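Local coordinates for protein lipase aflb (Neosartorya fumigata, PDB 6IDY) that probably hydrolyses ester bonds of lipids as a lipase with an alpha/beta-hydrolase fold that carries a bound calcium ion, at residues L165-A170 with Q199-D204. Sequence-based numbering, arbitrary orientation.
Sequences LVPGTA and QASLND
L202 and A170 carry the apolar half of this buried contact between the loop leaving strand 161-166 and the turn that precedes helix 205-223. The branched end of L202 straddles the A170 methyl: CG and both delta carbons stand nearly equally far from it, with CD2 nearest to A170 CB at 3.8 Å. CG lies anti to the carbonyl carbon (chi1 -70°), which, with an extended chi2, brings the branched end nearer to the loop than the direction of the CB bond would suggest. T169 crosses L202 at about a right angle and meets it methyl to methyl, its CG2 lying 3.9 Å from L202 CD2. Roughly at right angles to the L202 approach, the A200 methyl sits squarely over the face of the A170 carbonyl group, its CB 3.7 Å from A170 C.

Polar links are modest. A170 N donates to A200 O over 2.9 Å, but the 117° angle at the hydrogen makes this a bent, weak bond. S201 directs CB at the loop, and its OG, anti to the carbonyl carbon (chi1 -50°), donates to a water 2.8 Å from that atom. The water in turn donates to P167 O at 2.7 Å, so a single molecule bridges the two segments. Positive phi at Q199, A200 and S201 coils the turn left-handedly, closed by L202 N to Q199 O at 3.0 Å.

T169 OG1 bonds Q234 NE2 and Q288 OE1; S201 O also receives Q234 NE2. Q234 lies in the turn between strand 227-232 and helix 235-245, where alpha/beta-hydrolases place the nucleophile elbow. A Pro-Gly-Thr loop after an interior parallel strand, its threonine bonded to that glutamine, is consistent with the oxyanion-hole loop of Candida antarctica lipase B-like alpha/beta-hydrolases.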
loop_
_atom_site.group_PDB
_atom_site.type_symbol
_atom_site.label_atom_id
_atom_site.label_comp_id
_atom_site.label_asym_id
_atom_site.label_seq_id
_atom_site.Cartn_x
_atom_site.Cartn_y
_atom_site.Cartn_z
ATOM N N LEU A 165 9.309 -1.777 2.465
ATOM C CA LEU A 165 8.152 -1.447 1.645
ATOM C C LEU A 165 6.992 -2.345 2.046
ATOM O O LEU A 165 7.058 -3.562 1.867
ATOM C CB LEU A 165 8.475 -1.568 0.149
ATOM C CG LEU A 165 9.692 -0.793 -0.372
ATOM C CD1 LEU A 165 9.926 -1.101 -1.838
ATOM C CD2 LEU A 165 9.545 0.723 -0.148
ATOM N N VAL A 166 5.961 -1.745 2.661
ATOM C CA VAL A 166 4.783 -2.450 3.179
ATOM C C VAL A 166 3.635 -2.338 2.162
ATOM O O VAL A 166 3.284 -1.231 1.767
ATOM C CB VAL A 166 4.392 -1.979 4.616
ATOM C CG1 VAL A 166 3.222 -2.786 5.171
ATOM C CG2 VAL A 166 5.583 -2.068 5.568
ATOM N N PRO A 167 3.049 -3.472 1.726
ATOM C CA PRO A 167 1.998 -3.412 0.698
ATOM C C PRO A 167 0.637 -2.976 1.220
ATOM O O PRO A 167 0.435 -2.894 2.430
ATOM C CB PRO A 167 1.940 -4.855 0.204
ATOM C CG PRO A 167 2.261 -5.656 1.415
ATOM C CD PRO A 167 3.346 -4.870 2.098
ATOM N N GLY A 168 -0.285 -2.748 0.287
ATOM C CA GLY A 168 -1.661 -2.392 0.578
ATOM C C GLY A 168 -2.584 -3.585 0.434
ATOM O O GLY A 168 -2.133 -4.718 0.233
ATOM N N THR A 169 -3.886 -3.326 0.524
ATOM C CA THR A 169 -4.936 -4.339 0.438
ATOM C C THR A 169 -4.956 -5.076 -0.895
ATOM O O THR A 169 -4.866 -4.445 -1.960
ATOM C CB THR A 169 -6.294 -3.696 0.736
ATOM O OG1 THR A 169 -6.258 -3.095 2.029
ATOM C CG2 THR A 169 -7.443 -4.680 0.650
ATOM N N ALA A 170 -5.065 -6.425 -0.813
ATOM C CA ALA A 170 -5.234 -7.361 -1.926
ATOM C C ALA A 170 -4.125 -7.332 -2.985
ATOM O O ALA A 170 -4.263 -7.976 -4.028
ATOM C CB ALA A 170 -6.591 -7.122 -2.575
ATOM N N GLN A 199 -1.629 -14.059 1.858
ATOM C CA GLN A 199 -3.039 -13.849 1.498
ATOM C C GLN A 199 -3.247 -12.398 1.022
ATOM O O GLN A 199 -4.361 -11.866 1.078
ATOM C CB GLN A 199 -4.004 -14.250 2.650
ATOM C CG GLN A 199 -4.121 -15.761 2.918
ATOM C CD GLN A 199 -2.854 -16.428 3.411
ATOM O OE1 GLN A 199 -2.178 -17.148 2.667
ATOM N NE2 GLN A 199 -2.500 -16.213 4.667
ATOM N N ALA A 200 -2.146 -11.761 0.560
ATOM C CA ALA A 200 -2.086 -10.397 0.029
ATOM C C ALA A 200 -2.834 -9.377 0.898
ATOM O O ALA A 200 -3.701 -8.653 0.402
ATOM C CB ALA A 200 -2.591 -10.373 -1.418
ATOM N N SER A 201 -2.528 -9.360 2.217
ATOM C CA SER A 201 -3.119 -8.432 3.198
ATOM C C SER A 201 -4.661 -8.507 3.317
ATOM O O SER A 201 -5.275 -7.555 3.798
ATOM C CB SER A 201 -2.674 -6.993 2.915
ATOM O OG SER A 201 -1.267 -6.899 2.769
ATOM N N LEU A 202 -5.279 -9.620 2.889
ATOM C CA LEU A 202 -6.740 -9.782 2.967
ATOM C C LEU A 202 -7.196 -10.446 4.263
ATOM O O LEU A 202 -8.359 -10.303 4.633
ATOM C CB LEU A 202 -7.327 -10.483 1.740
ATOM C CG LEU A 202 -7.311 -9.670 0.440
ATOM C CD1 LEU A 202 -7.636 -10.542 -0.730
ATOM C CD2 LEU A 202 -8.274 -8.475 0.505
ATOM N N ASN A 203 -6.273 -11.103 4.991
ATOM C CA ASN A 203 -6.579 -11.668 6.304
ATOM C C ASN A 203 -6.599 -10.526 7.328
ATOM O O ASN A 203 -6.299 -9.373 6.996
ATOM C CB ASN A 203 -5.508 -12.689 6.745
ATOM C CG ASN A 203 -5.471 -14.010 6.029
ATOM O OD1 ASN A 203 -6.349 -14.371 5.242
ATOM N ND2 ASN A 203 -4.435 -14.774 6.314
ATOM N N ASP A 204 -6.941 -10.870 8.570
ATOM C CA ASP A 204 -6.995 -10.008 9.741
ATOM C C ASP A 204 -5.781 -9.047 9.787
ATOM O O ASP A 204 -4.633 -9.498 9.777
ATOM C CB ASP A 204 -7.035 -10.915 10.986
ATOM C CG ASP A 204 -7.221 -10.245 12.331
ATOM O OD1 ASP A 204 -7.195 -8.995 12.386
ATOM O OD2 ASP A 204 -7.390 -10.970 13.326
HETATM O O HOH W 1 -1.351 -4.311 3.832
#